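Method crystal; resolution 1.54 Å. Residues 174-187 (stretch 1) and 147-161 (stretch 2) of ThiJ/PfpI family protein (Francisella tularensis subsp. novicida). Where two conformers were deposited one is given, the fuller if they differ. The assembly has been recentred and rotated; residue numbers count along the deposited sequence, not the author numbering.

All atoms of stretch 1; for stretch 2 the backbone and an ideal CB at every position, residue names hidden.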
# COMPACT_ATOMS: atom_id res chain seq x y z
N PHE A 174 -13.60 9.14 3.48
CA PHE A 174 -12.90 10.15 4.27
C PHE A 174 -11.76 10.65 3.39
O PHE A 174 -11.42 10.00 2.41
CB PHE A 174 -12.37 9.58 5.59
CG PHE A 174 -11.37 8.47 5.42
CD1 PHE A 174 -11.79 7.16 5.29
CD2 PHE A 174 -10.02 8.74 5.36
CE1 PHE A 174 -10.88 6.13 5.11
CE2 PHE A 174 -9.10 7.73 5.19
CZ PHE A 174 -9.54 6.41 5.06
N SER A 175 -11.21 11.80 3.73
CA SER A 175 -10.04 12.32 3.05
C SER A 175 -8.79 11.71 3.68
O SER A 175 -8.53 11.86 4.87
CB SER A 175 -9.98 13.85 3.13
OG SER A 175 -8.64 14.30 3.08
N LEU A 176 -8.01 11.01 2.86
CA LEU A 176 -6.79 10.39 3.35
C LEU A 176 -5.82 11.41 3.94
O LEU A 176 -5.31 11.22 5.03
CB LEU A 176 -6.12 9.62 2.21
CG LEU A 176 -4.77 8.98 2.56
CD1 LEU A 176 -4.88 8.03 3.76
CD2 LEU A 176 -4.26 8.24 1.36
N GLU A 177 -5.55 12.48 3.19
CA GLU A 177 -4.70 13.55 3.67
C GLU A 177 -5.18 14.09 5.01
O GLU A 177 -4.40 14.24 5.95
CB GLU A 177 -4.64 14.68 2.63
CG GLU A 177 -3.91 15.92 3.11
CD GLU A 177 -3.70 16.97 2.02
OE1 GLU A 177 -3.32 18.10 2.39
OE2 GLU A 177 -3.91 16.68 0.82
N ASP A 178 -6.47 14.41 5.10
CA ASP A 178 -7.00 14.98 6.34
C ASP A 178 -6.84 13.98 7.50
O ASP A 178 -6.53 14.37 8.63
CB ASP A 178 -8.47 15.37 6.17
CG ASP A 178 -8.68 16.52 5.18
OD1 ASP A 178 -7.70 17.12 4.70
OD2 ASP A 178 -9.85 16.84 4.88
N SER A 179 -7.04 12.70 7.22
CA SER A 179 -6.94 11.68 8.27
C SER A 179 -5.52 11.50 8.79
O SER A 179 -5.32 11.25 9.97
CB SER A 179 -7.45 10.33 7.77
OG SER A 179 -8.86 10.27 7.84
N LEU A 180 -4.54 11.61 7.91
CA LEU A 180 -3.14 11.53 8.32
C LEU A 180 -2.79 12.72 9.22
O LEU A 180 -2.08 12.57 10.22
CB LEU A 180 -2.23 11.47 7.09
CG LEU A 180 -2.37 10.17 6.29
CD1 LEU A 180 -1.77 10.29 4.90
CD2 LEU A 180 -1.74 9.01 7.04
N VAL A 181 -3.29 13.90 8.87
CA VAL A 181 -3.09 15.08 9.70
C VAL A 181 -3.77 14.89 11.06
O VAL A 181 -3.17 15.15 12.10
CB VAL A 181 -3.60 16.36 9.00
CG1 VAL A 181 -3.62 17.56 9.96
CG2 VAL A 181 -2.73 16.69 7.78
N GLU A 182 -5.02 14.43 11.06
CA GLU A 182 -5.71 14.18 12.32
C GLU A 182 -4.97 13.17 13.21
O GLU A 182 -5.03 13.26 14.44
CB GLU A 182 -7.15 13.69 12.11
CG GLU A 182 -7.84 13.41 13.46
CD GLU A 182 -9.33 13.14 13.37
OE1 GLU A 182 -9.94 12.93 14.44
OE2 GLU A 182 -9.88 13.14 12.25
N ALA A 183 -4.31 12.20 12.59
CA ALA A 183 -3.56 11.18 13.32
C ALA A 183 -2.28 11.73 13.96
O ALA A 183 -1.63 11.04 14.75
CB ALA A 183 -3.23 10.02 12.41
N GLY A 184 -1.91 12.95 13.59
CA GLY A 184 -0.74 13.60 14.16
C GLY A 184 0.49 13.56 13.28
O GLY A 184 1.56 14.02 13.67
N ALA A 185 0.35 12.99 12.09
CA ALA A 185 1.48 12.94 11.15
C ALA A 185 1.73 14.31 10.52
O ALA A 185 0.85 15.18 10.51
CB ALA A 185 1.23 11.90 10.06
N LYS A 186 2.95 14.48 10.03
CA LYS A 186 3.34 15.68 9.28
C LYS A 186 3.18 15.34 7.81
O LYS A 186 4.08 14.75 7.21
CB LYS A 186 4.78 16.08 9.61
CG LYS A 186 4.96 16.42 11.08
CD LYS A 186 6.42 16.57 11.47
CE LYS A 186 6.55 16.72 12.97
NZ LYS A 186 7.97 16.84 13.40
N TYR A 187 2.03 15.71 7.25
CA TYR A 187 1.70 15.42 5.86
C TYR A 187 2.26 16.46 4.91
O TYR A 187 2.16 17.66 5.16
CB TYR A 187 0.19 15.34 5.65
CG TYR A 187 -0.16 15.00 4.21
CD1 TYR A 187 -0.29 16.00 3.25
CD2 TYR A 187 -0.30 13.68 3.79
CE1 TYR A 187 -0.58 15.71 1.95
CE2 TYR A 187 -0.60 13.38 2.47
CZ TYR A 187 -0.72 14.41 1.54
OH TYR A 187 -1.00 14.18 0.22
N UNK A 147 -1.46 5.42 21.31
CA UNK A 147 -0.96 6.55 20.52
C UNK A 147 -0.59 6.09 19.11
O UNK A 147 0.01 5.05 18.90
CB UNK A 147 0.25 7.19 21.20
N UNK A 148 -0.95 6.90 18.12
CA UNK A 148 -0.65 6.56 16.73
C UNK A 148 0.85 6.53 16.45
O UNK A 148 1.56 7.47 16.76
CB UNK A 148 -1.33 7.56 15.79
N UNK A 149 1.33 5.46 15.83
CA UNK A 149 2.77 5.38 15.61
C UNK A 149 3.27 6.36 14.55
O UNK A 149 4.47 6.64 14.51
CB UNK A 149 3.15 3.95 15.21
N UNK A 150 2.37 6.89 13.71
CA UNK A 150 2.80 7.87 12.72
C UNK A 150 2.74 9.30 13.24
O UNK A 150 3.10 10.22 12.50
CB UNK A 150 1.94 7.75 11.46
N UNK A 151 2.32 9.51 14.48
CA UNK A 151 2.33 10.88 15.02
C UNK A 151 3.75 11.44 14.99
O UNK A 151 4.71 10.75 15.30
CB UNK A 151 1.78 10.91 16.45
N UNK A 152 3.85 12.70 14.58
CA UNK A 152 5.12 13.44 14.50
C UNK A 152 6.05 12.93 13.39
O UNK A 152 7.19 13.38 13.29
CB UNK A 152 5.85 13.36 15.84
N UNK A 153 5.57 12.02 12.54
CA UNK A 153 6.40 11.50 11.46
C UNK A 153 6.01 12.14 10.13
O UNK A 153 4.85 12.45 9.89
CB UNK A 153 6.28 9.98 11.37
N UNK A 154 7.02 12.34 9.28
CA UNK A 154 6.81 12.88 7.95
C UNK A 154 6.29 11.80 7.02
O UNK A 154 6.93 10.76 6.84
CB UNK A 154 8.10 13.48 7.40
N UNK A 155 5.10 12.04 6.48
CA UNK A 155 4.45 11.12 5.56
C UNK A 155 3.87 11.85 4.36
O UNK A 155 3.71 13.09 4.37
CB UNK A 155 3.35 10.34 6.28
N UNK A 156 3.57 11.09 3.32
CA UNK A 156 2.73 11.54 2.23
C UNK A 156 1.72 10.45 1.92
O UNK A 156 1.57 9.49 2.69
CB UNK A 156 3.56 11.89 1.00
N UNK A 157 1.02 10.61 0.80
CA UNK A 157 -0.06 9.73 0.39
C UNK A 157 -0.91 10.49 -0.61
O UNK A 157 -0.65 11.67 -0.85
CB UNK A 157 -0.89 9.26 1.59
N UNK A 158 -1.90 9.84 -1.20
CA UNK A 158 -2.72 10.45 -2.25
C UNK A 158 -3.31 11.78 -1.76
O UNK A 158 -3.99 11.83 -0.74
CB UNK A 158 -3.84 9.50 -2.68
N UNK A 159 -3.06 12.86 -2.50
CA UNK A 159 -3.35 14.20 -2.01
C UNK A 159 -4.80 14.59 -2.26
O UNK A 159 -5.44 14.05 -3.15
CB UNK A 159 -2.42 15.22 -2.67
N UNK A 160 -5.32 15.54 -1.48
CA UNK A 160 -6.67 16.04 -1.70
C UNK A 160 -6.82 16.66 -3.09
O UNK A 160 -7.87 16.55 -3.71
CB UNK A 160 -7.03 17.07 -0.63
N UNK A 161 -5.76 17.30 -3.56
CA UNK A 161 -5.71 17.89 -4.89
C UNK A 161 -5.94 16.81 -5.95
O UNK A 161 -6.81 16.93 -6.81
CB UNK A 161 -4.37 18.59 -5.12

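Position 147 has nothing of stretch 1 within 5.5 Å of its ideal CB, so the contact sets no preference; it is Gln147. At 148 the CB points toward stretch 1, 3.6 Å from Ala183 O, leaving room for a small or medium side chain, polar or not. It is Asn148. Position 149 points away; it is Ile149.

At 150 the CB lies 4.4 Å from Ala185 CB, and Leu180 and Ala183 add methyls nearby. An aliphatic chain of several carbons suits this hollow. Ile150 extends CD1 to 3.7 Å from Leu180 CD2, 3.9 Å from Ala185 CB and 4.0 Å from Ala183 CB, joining the three.

The CB at 151 is 3.8 Å from Ala183 O, against the turn at Gly184. Many side chains fit if they lead outward, as Arg151 does; its NH1 donates to Asn148 O (3.0 Å). Position 152 has phi/psi of 70/8, which favors glycine, asparagine or aspartate. Its backbone N is placed to donate to Gly184 O, and Lys186 CE lies 4.5 Å from the CB, so an acid is plausible. It is Asp152; N to Gly184 O is 2.8 Å, but no salt bridge to Lys186 forms.

Position 153 points away and offers wide choice; Lys153 turns NZ to Ile149 O (2.9 Å), while its O accepts from Lys186 N (2.8 Å). Parallel pairing puts 154 on the sheet face of Lys186, where an acid or a neutral chain could lie along the lysine. It is Glu154. Position 155 takes the other face, with Tyr187, near Ala185 CB and Leu180 CD1: a compact aliphatic is indicated. Val155 brings CG2 3.6 Å from Ala185 CB, and its N donates to Lys186 O (3.0 Å).

At 156 the CB lies sideways, 4.7 Å from Tyr187 CE2, permitting several residues; it is Thr156. At 157, phi/psi of 160/175 and an ideal CB 3.5 Å from Leu176 CD2 and 3.6 Å from Leu180 CD1 favor glycine. Gly157 O accepts from Tyr187 OH (2.8 Å).

The CB at 158 approaches Leu176 CD2 (4.3 Å), suiting an apolar residue; Phe158 meets it with CB and sends its ring away. At 159, Tyr187 OH is 3.4 Å from the CB, favoring something small; Ser159 caps the following helix.

Position 160 faces Ser175 OG, Asp178 OD1 and Glu177 OE2, calling for both donor and acceptor. Asn160 takes Ser175 OG on OD1 (2.7 Å), gives ND2 to Asp178 OD1 (3.0 Å) and N to Glu177 OE2 (2.9 Å). Position 161 is unconstrained; it is Asn161.

Stretch 2 (147-161) QNIIRDKEVTGFSNN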
# COMPACT_ATOMS: atom_id res chain seq x y z
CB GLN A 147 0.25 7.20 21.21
CG GLN A 147 -0.09 7.82 22.57
CD GLN A 147 -0.85 9.14 22.46
OE1 GLN A 147 -0.78 9.85 21.45
NE2 GLN A 147 -1.56 9.49 23.53
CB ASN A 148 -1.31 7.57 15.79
CG ASN A 148 -2.82 7.61 15.95
OD1 ASN A 148 -3.34 8.16 16.92
ND2 ASN A 148 -3.53 7.05 14.98
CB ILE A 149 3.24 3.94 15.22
CG1 ILE A 149 2.70 3.50 13.84
CG2 ILE A 149 2.87 2.97 16.33
CD1 ILE A 149 3.37 2.24 13.28
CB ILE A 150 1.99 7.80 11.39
CG1 ILE A 150 0.53 8.22 11.60
CG2 ILE A 150 2.09 6.41 10.78
CD1 ILE A 150 -0.26 8.28 10.30
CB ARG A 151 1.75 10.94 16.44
CG ARG A 151 2.63 10.39 17.54
CD ARG A 151 1.76 10.12 18.78
NE ARG A 151 2.52 9.79 19.98
CZ ARG A 151 3.16 8.64 20.19
NH1 ARG A 151 3.16 7.70 19.25
NH2 ARG A 151 3.79 8.44 21.34
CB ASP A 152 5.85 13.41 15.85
CG ASP A 152 4.99 13.95 16.99
OD1 ASP A 152 4.23 14.90 16.73
OD2 ASP A 152 5.08 13.43 18.12
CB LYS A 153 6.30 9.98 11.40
CG LYS A 153 6.94 9.33 12.63
CD LYS A 153 7.10 7.84 12.50
CE LYS A 153 7.86 7.27 13.70
NZ LYS A 153 7.19 7.57 15.00
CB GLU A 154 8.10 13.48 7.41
CG GLU A 154 8.64 14.54 8.34
CD GLU A 154 9.80 15.31 7.77
OE1 GLU A 154 10.38 16.13 8.51
OE2 GLU A 154 10.14 15.09 6.59
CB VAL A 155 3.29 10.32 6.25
CG1 VAL A 155 3.78 9.61 7.50
CG2 VAL A 155 2.11 11.24 6.58
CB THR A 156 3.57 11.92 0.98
OG1 THR A 156 2.74 12.55 0.00
CG2 THR A 156 4.25 10.69 0.38
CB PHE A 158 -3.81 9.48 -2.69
CG PHE A 158 -4.37 9.73 -4.06
CD1 PHE A 158 -3.67 9.33 -5.20
CD2 PHE A 158 -5.60 10.33 -4.23
CE1 PHE A 158 -4.20 9.54 -6.47
CE2 PHE A 158 -6.12 10.53 -5.48
CZ PHE A 158 -5.42 10.13 -6.60
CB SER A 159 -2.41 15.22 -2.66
OG SER A 159 -2.73 15.41 -4.02
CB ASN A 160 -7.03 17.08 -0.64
CG ASN A 160 -7.29 16.45 0.70
OD1 ASN A 160 -7.53 15.25 0.78
ND2 ASN A 160 -7.26 17.26 1.75
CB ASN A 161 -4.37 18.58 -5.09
CG ASN A 161 -4.20 19.17 -6.48
OD1 ASN A 161 -5.14 19.69 -7.09
ND2 ASN A 161 -2.96 19.10 -6.98
O HOH W 1 -6.25 12.74 0.35
O HOH W 2 -6.24 19.81 1.79
O HOH W 3 -3.55 18.39 -1.69
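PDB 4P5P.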